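Local coordinates for phage-like element PBSX protein XepA (Bacillus subtilis, PDB 6IA5) that is of unknown function, does not seem to take part in host cell lysis, and assembles as a pentamer of all-beta subunits, at residues 79-93 and 112-126. Sequence-based numbering, arbitrary orientation.
Sequences EGTLFIEESDNNNVW and VYLSKRYYRFRYVNG. With ACT (acetate ion), chain B.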
loop_
_atom_site.group_PDB
_atom_site.type_symbol
_atom_site.label_atom_id
_atom_site.label_comp_id
_atom_site.label_asym_id
_atom_site.label_seq_id
_atom_site.Cartn_x
_atom_site.Cartn_y
_atom_site.Cartn_z
ATOM N N GLU E 79 9.487 -0.526 -42.031
ATOM C CA GLU E 79 9.850 -1.054 -40.730
ATOM C C GLU E 79 11.362 -0.956 -40.483
ATOM O O GLU E 79 12.186 -0.967 -41.407
ATOM C CB GLU E 79 9.309 -2.472 -40.550
ATOM C CG GLU E 79 10.197 -3.502 -41.213
ATOM C CD GLU E 79 9.787 -4.946 -41.095
ATOM O OE1 GLU E 79 10.611 -5.803 -41.427
ATOM O OE2 GLU E 79 8.657 -5.212 -40.686
ATOM N N GLY E 80 11.700 -0.870 -39.194
ATOM C CA GLY E 80 13.075 -0.804 -38.724
ATOM C C GLY E 80 13.127 -1.138 -37.240
ATOM O O GLY E 80 12.138 -1.611 -36.682
ATOM N N THR E 81 14.285 -0.884 -36.618
ATOM C CA THR E 81 14.482 -1.155 -35.202
ATOM C C THR E 81 15.233 0.009 -34.575
ATOM O O THR E 81 16.240 0.451 -35.120
ATOM C CB THR E 81 15.287 -2.439 -34.990
ATOM O OG1 THR E 81 14.651 -3.430 -35.791
ATOM C CG2 THR E 81 15.274 -2.923 -33.556
ATOM N N LEU E 82 14.711 0.504 -33.440
ATOM C CA LEU E 82 15.401 1.534 -32.665
ATOM C C LEU E 82 16.079 0.901 -31.445
ATOM O O LEU E 82 15.459 0.137 -30.718
ATOM C CB LEU E 82 14.386 2.606 -32.240
ATOM C CG LEU E 82 14.927 3.672 -31.278
ATOM C CD1 LEU E 82 16.068 4.446 -31.937
ATOM C CD2 LEU E 82 13.806 4.606 -30.838
ATOM N N PHE E 83 17.354 1.237 -31.244
ATOM C CA PHE E 83 18.135 0.779 -30.106
ATOM C C PHE E 83 18.527 1.989 -29.266
ATOM O O PHE E 83 18.930 3.015 -29.807
ATOM C CB PHE E 83 19.441 0.108 -30.574
ATOM C CG PHE E 83 19.218 -1.135 -31.404
ATOM C CD1 PHE E 83 18.944 -2.359 -30.810
ATOM C CD2 PHE E 83 19.231 -1.070 -32.792
ATOM C CE1 PHE E 83 18.682 -3.483 -31.582
ATOM C CE2 PHE E 83 19.000 -2.202 -33.559
ATOM C CZ PHE E 83 18.728 -3.409 -32.949
ATOM N N ILE E 84 18.413 1.842 -27.943
ATOM C CA ILE E 84 18.983 2.794 -27.008
ATOM C C ILE E 84 20.196 2.115 -26.398
ATOM O O ILE E 84 20.080 1.013 -25.857
ATOM C CB ILE E 84 17.982 3.234 -25.911
ATOM C CG1 ILE E 84 16.734 3.895 -26.510
ATOM C CG2 ILE E 84 18.681 4.152 -24.908
ATOM C CD1 ILE E 84 15.729 4.387 -25.446
ATOM N N GLU E 85 21.351 2.785 -26.474
ATOM C CA GLU E 85 22.585 2.113 -26.095
ATOM C C GLU E 85 23.418 3.003 -25.180
ATOM O O GLU E 85 23.271 4.226 -25.182
ATOM C CB GLU E 85 23.353 1.741 -27.364
ATOM C CG GLU E 85 22.470 1.006 -28.354
ATOM C CD GLU E 85 23.216 0.319 -29.479
ATOM O OE1 GLU E 85 23.939 1.037 -30.213
ATOM O OE2 GLU E 85 23.107 -0.906 -29.592
ATOM N N GLU E 86 24.316 2.365 -24.428
ATOM C CA GLU E 86 25.120 3.059 -23.441
ATOM C C GLU E 86 26.574 2.599 -23.541
ATOM O O GLU E 86 26.860 1.482 -23.993
ATOM C CB GLU E 86 24.591 2.739 -22.046
ATOM C CG GLU E 86 23.214 3.328 -21.768
ATOM C CD GLU E 86 22.790 3.096 -20.329
ATOM O OE1 GLU E 86 23.497 3.637 -19.411
ATOM O OE2 GLU E 86 21.792 2.340 -20.136
ATOM N N SER E 87 27.483 3.469 -23.089
ATOM C CA SER E 87 28.903 3.179 -23.139
ATOM C C SER E 87 29.617 3.950 -22.037
ATOM O O SER E 87 29.314 5.119 -21.822
ATOM C CB SER E 87 29.457 3.590 -24.490
ATOM O OG SER E 87 30.878 3.428 -24.521
ATOM N N ASP E 88 30.602 3.304 -21.387
ATOM C CA ASP E 88 31.449 4.007 -20.438
ATOM C C ASP E 88 32.644 4.664 -21.112
ATOM O O ASP E 88 33.253 5.551 -20.519
ATOM C CB ASP E 88 31.798 3.140 -19.231
ATOM C CG ASP E 88 30.825 3.414 -18.088
ATOM O OD1 ASP E 88 30.480 4.628 -17.884
ATOM O OD2 ASP E 88 30.381 2.433 -17.458
ATOM N N ASN E 89 32.967 4.273 -22.355
ATOM C CA ASN E 89 34.151 4.851 -22.989
ATOM C C ASN E 89 33.829 5.555 -24.304
ATOM O O ASN E 89 34.740 6.017 -24.979
ATOM C CB ASN E 89 35.255 3.810 -23.200
ATOM C CG ASN E 89 34.792 2.623 -24.015
ATOM O OD1 ASN E 89 33.822 2.713 -24.759
ATOM N ND2 ASN E 89 35.468 1.492 -23.870
ATOM N N ASN E 90 32.545 5.617 -24.693
ATOM C CA ASN E 90 32.147 6.271 -25.930
ATOM C C ASN E 90 32.759 5.546 -27.130
ATOM O O ASN E 90 33.014 6.155 -28.169
ATOM C CB ASN E 90 32.494 7.763 -25.935
ATOM C CG ASN E 90 31.729 8.527 -27.002
ATOM O OD1 ASN E 90 30.705 8.060 -27.511
ATOM N ND2 ASN E 90 32.214 9.701 -27.368
ATOM N N ASN E 91 32.970 4.237 -26.987
ATOM C CA ASN E 91 33.621 3.464 -28.029
ATOM C C ASN E 91 32.963 2.091 -28.129
ATOM O O ASN E 91 32.566 1.664 -29.202
ATOM C CB ASN E 91 35.121 3.317 -27.767
ATOM C CG ASN E 91 35.809 2.652 -28.938
ATOM O OD1 ASN E 91 35.786 3.176 -30.053
ATOM N ND2 ASN E 91 36.379 1.481 -28.702
ATOM N N VAL E 92 32.861 1.382 -27.003
ATOM C CA VAL E 92 32.183 0.097 -26.991
ATOM C C VAL E 92 30.800 0.299 -26.365
ATOM O O VAL E 92 30.681 0.883 -25.284
ATOM C CB VAL E 92 33.033 -0.944 -26.238
ATOM C CG1 VAL E 92 32.303 -2.264 -26.059
ATOM C CG2 VAL E 92 34.402 -1.126 -26.902
ATOM N N TRP E 93 29.766 -0.186 -27.067
ATOM C CA TRP E 93 28.365 0.108 -26.780
ATOM C C TRP E 93 27.645 -1.168 -26.344
ATOM O O TRP E 93 27.857 -2.223 -26.930
ATOM C CB TRP E 93 27.709 0.753 -28.014
ATOM C CG TRP E 93 28.250 2.135 -28.222
ATOM C CD1 TRP E 93 29.341 2.491 -28.969
ATOM C CD2 TRP E 93 27.785 3.350 -27.597
ATOM N NE1 TRP E 93 29.572 3.843 -28.877
ATOM C CE2 TRP E 93 28.633 4.399 -28.037
ATOM C CE3 TRP E 93 26.728 3.665 -26.726
ATOM C CZ2 TRP E 93 28.450 5.727 -27.640
ATOM C CZ3 TRP E 93 26.557 4.979 -26.325
ATOM C CH2 TRP E 93 27.411 5.995 -26.771
ATOM N N VAL E 112 14.199 5.213 -20.330
ATOM C CA VAL E 112 15.313 4.369 -19.956
ATOM C C VAL E 112 16.195 5.161 -18.997
ATOM O O VAL E 112 16.654 6.248 -19.344
ATOM C CB VAL E 112 16.097 3.937 -21.211
ATOM C CG1 VAL E 112 17.445 3.300 -20.862
ATOM C CG2 VAL E 112 15.258 3.030 -22.100
ATOM N N TYR E 113 16.389 4.619 -17.787
ATOM C CA TYR E 113 17.208 5.257 -16.766
ATOM C C TYR E 113 18.645 4.813 -17.007
ATOM O O TYR E 113 18.907 3.613 -17.080
ATOM C CB TYR E 113 16.678 4.942 -15.361
ATOM C CG TYR E 113 15.402 5.687 -15.060
ATOM C CD1 TYR E 113 14.193 5.284 -15.620
ATOM C CD2 TYR E 113 15.412 6.849 -14.293
ATOM C CE1 TYR E 113 13.009 5.981 -15.383
ATOM C CE2 TYR E 113 14.238 7.557 -14.047
ATOM C CZ TYR E 113 13.040 7.115 -14.586
ATOM O OH TYR E 113 11.896 7.817 -14.361
ATOM N N LEU E 114 19.551 5.791 -17.146
ATOM C CA LEU E 114 20.883 5.530 -17.661
ATOM C C LEU E 114 21.834 5.212 -16.509
ATOM O O LEU E 114 21.633 5.688 -15.384
ATOM C CB LEU E 114 21.334 6.783 -18.413
ATOM C CG LEU E 114 20.492 7.113 -19.648
ATOM C CD1 LEU E 114 20.877 8.484 -20.178
ATOM C CD2 LEU E 114 20.652 6.027 -20.729
ATOM N N SER E 115 22.897 4.454 -16.813
ATOM C CA SER E 115 23.906 4.188 -15.791
ATOM C C SER E 115 25.333 4.461 -16.262
ATOM O O SER E 115 26.140 4.920 -15.465
ATOM C CB SER E 115 23.764 2.829 -15.169
ATOM O OG SER E 115 23.362 1.903 -16.145
ATOM N N LYS E 116 25.640 4.225 -17.546
ATOM C CA LYS E 116 26.991 4.477 -18.022
ATOM C C LYS E 116 27.107 5.951 -18.393
ATOM O O LYS E 116 26.113 6.670 -18.389
ATOM C CB LYS E 116 27.295 3.568 -19.216
ATOM C CG LYS E 116 27.041 2.097 -18.941
ATOM C CD LYS E 116 27.594 1.186 -19.992
ATOM C CE LYS E 116 27.363 -0.261 -19.590
ATOM N NZ LYS E 116 27.801 -1.188 -20.660
ATOM N N ARG E 117 28.310 6.375 -18.786
ATOM C CA ARG E 117 28.570 7.784 -18.999
ATOM C C ARG E 117 27.885 8.334 -20.261
ATOM O O ARG E 117 27.434 9.478 -20.262
ATOM C CB ARG E 117 30.072 8.049 -18.972
ATOM C CG ARG E 117 30.401 9.515 -19.193
ATOM C CD ARG E 117 31.851 9.799 -18.877
ATOM N NE ARG E 117 32.059 11.176 -19.277
ATOM C CZ ARG E 117 33.202 11.835 -19.131
ATOM N NH1 ARG E 117 34.265 11.228 -18.645
ATOM N NH2 ARG E 117 33.279 13.102 -19.489
ATOM N N TYR E 118 27.820 7.538 -21.335
ATOM C CA TYR E 118 27.381 8.007 -22.643
ATOM C C TYR E 118 26.160 7.211 -23.085
ATOM O O TYR E 118 26.079 6.010 -22.811
ATOM C CB TYR E 118 28.484 7.801 -23.695
ATOM C CG TYR E 118 29.775 8.507 -23.368
ATOM C CD1 TYR E 118 29.975 9.828 -23.742
ATOM C CD2 TYR E 118 30.778 7.869 -22.652
ATOM C CE1 TYR E 118 31.149 10.496 -23.429
ATOM C CE2 TYR E 118 31.956 8.520 -22.327
ATOM C CZ TYR E 118 32.140 9.832 -22.731
ATOM O OH TYR E 118 33.288 10.493 -22.423
ATOM N N TYR E 119 25.239 7.890 -23.780
ATOM C CA TYR E 119 24.068 7.242 -24.357
ATOM C C TYR E 119 24.006 7.591 -25.844
ATOM O O TYR E 119 24.590 8.596 -26.265
ATOM C CB TYR E 119 22.777 7.644 -23.618
ATOM C CG TYR E 119 22.471 9.121 -23.607
ATOM C CD1 TYR E 119 23.042 9.963 -22.655
ATOM C CD2 TYR E 119 21.625 9.693 -24.553
ATOM C CE1 TYR E 119 22.789 11.327 -22.646
ATOM C CE2 TYR E 119 21.348 11.057 -24.540
ATOM C CZ TYR E 119 21.932 11.875 -23.586
ATOM O OH TYR E 119 21.690 13.220 -23.605
ATOM N N ARG E 120 23.272 6.772 -26.621
ATOM C CA ARG E 120 22.982 7.116 -28.001
ATOM C C ARG E 120 21.770 6.321 -28.464
ATOM O O ARG E 120 21.429 5.289 -27.872
ATOM C CB ARG E 120 24.175 6.755 -28.912
ATOM C CG ARG E 120 24.271 5.264 -29.211
ATOM C CD ARG E 120 25.423 4.960 -30.168
ATOM N NE ARG E 120 25.492 3.530 -30.430
ATOM C CZ ARG E 120 26.473 2.941 -31.117
ATOM N NH1 ARG E 120 27.435 3.672 -31.647
ATOM N NH2 ARG E 120 26.501 1.625 -31.254
ATOM N N PHE E 121 21.130 6.837 -29.519
ATOM C CA PHE E 121 20.177 6.074 -30.297
ATOM C C PHE E 121 20.903 5.543 -31.530
ATOM O O PHE E 121 21.728 6.239 -32.124
ATOM C CB PHE E 121 19.014 6.964 -30.751
ATOM C CG PHE E 121 18.019 7.324 -29.670
ATOM C CD1 PHE E 121 18.225 6.949 -28.344
ATOM C CD2 PHE E 121 16.879 8.047 -29.985
ATOM C CE1 PHE E 121 17.307 7.298 -27.353
ATOM C CE2 PHE E 121 15.972 8.404 -28.991
ATOM C CZ PHE E 121 16.186 8.035 -27.683
ATOM N N ARG E 122 20.562 4.306 -31.896
ATOM C CA ARG E 122 20.996 3.710 -33.148
ATOM C C ARG E 122 19.760 3.085 -33.783
ATOM O O ARG E 122 19.088 2.261 -33.165
ATOM C CB ARG E 122 22.133 2.705 -32.896
ATOM C CG ARG E 122 22.673 2.025 -34.150
ATOM C CD ARG E 122 23.894 1.143 -33.876
ATOM N NE ARG E 122 23.611 0.067 -32.930
ATOM C CZ ARG E 122 23.044 -1.106 -33.223
ATOM N NH1 ARG E 122 22.764 -1.428 -34.477
ATOM N NH2 ARG E 122 22.727 -1.954 -32.260
ATOM N N TYR E 123 19.444 3.509 -35.008
ATOM C CA TYR E 123 18.269 3.024 -35.706
ATOM C C TYR E 123 18.719 2.242 -36.945
ATOM O O TYR E 123 19.435 2.794 -37.774
ATOM C CB TYR E 123 17.392 4.200 -36.138
ATOM C CG TYR E 123 16.084 3.751 -36.733
ATOM C CD1 TYR E 123 15.997 3.337 -38.058
ATOM C CD2 TYR E 123 14.937 3.699 -35.956
ATOM C CE1 TYR E 123 14.797 2.895 -38.594
ATOM C CE2 TYR E 123 13.729 3.252 -36.474
ATOM C CZ TYR E 123 13.662 2.851 -37.802
ATOM O OH TYR E 123 12.482 2.399 -38.331
ATOM N N VAL E 124 18.289 0.978 -37.060
ATOM C CA VAL E 124 18.635 0.153 -38.214
ATOM C C VAL E 124 17.392 -0.041 -39.080
ATOM O O VAL E 124 16.416 -0.646 -38.632
ATOM C CB VAL E 124 19.240 -1.202 -37.801
ATOM C CG1 VAL E 124 19.603 -2.060 -39.016
ATOM C CG2 VAL E 124 20.446 -1.037 -36.877
ATOM N N ASN E 125 17.435 0.471 -40.319
ATOM C CA ASN E 125 16.320 0.315 -41.253
ATOM C C ASN E 125 16.240 -1.147 -41.704
ATOM O O ASN E 125 17.272 -1.812 -41.794
ATOM C CB ASN E 125 16.456 1.253 -42.457
ATOM C CG ASN E 125 15.261 1.226 -43.385
ATOM O OD1 ASN E 125 14.132 1.014 -42.947
ATOM N ND2 ASN E 125 15.500 1.441 -44.671
ATOM N N GLY E 126 15.020 -1.640 -41.956
ATOM C CA GLY E 126 14.816 -3.002 -42.426
ATOM C C GLY E 126 15.133 -3.130 -43.926
ATOM O O GLY E 126 15.858 -2.301 -44.487
HETATM C C ACT B . 31.392 -0.307 -21.951
HETATM O O ACT B . 32.208 0.553 -22.376
HETATM O OXT ACT B . 30.601 0.004 -21.053
HETATM C CH3 ACT B . 31.313 -1.737 -22.456
HETATM O O HOH W 1 15.827 -3.082 -38.444
HETATM O O HOH W 2 24.271 6.113 -20.531
HETATM O O HOH W 3 21.010 1.945 -17.698
#
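Strands 80-87 and 118-125 form the antiparallel centre of a four-stranded sheet in the N-terminal beta-sandwich, with T81, F83, E85 and S87 in hydrogen-bonded pairs with V124, R122, R120 and Y118. On their face, E85 is gripped side-on by two arginines. R120, nearly coplanar with the carboxylate (planes 20° apart), points NE (2.9 Å, anti lone pair) and NH2 (2.8 Å, syn side) at E85 OE1; R122 comes from above the carboxylate plane, NE to OE1 and NH2 to OE2. Each guanidinium lies on a ring: that of R120 flat over the five-membered ring of W93 (planes 7° apart), CD over the six-membered ring, and that of R122, its chain bent at chi3 (60°), off-centre on F83.

On the other face, E86 OE1 ties down the 114-117 turn, accepting S115 N at 2.8 Å and K116 N at 2.9 Å. I84 CG1 packs 3.6 Å from F121 CE1, and its CD1 meets V112 CG2. Just beyond the strand, D88 OD1 accepts hydrogen bonds from R117 N and from L106 N of a neighbouring subunit. The sheet face's apolar part turns to strand 133-140 of the opposing sheet, L82 touching L135; strands 53-60 and 94-101 flank the pair.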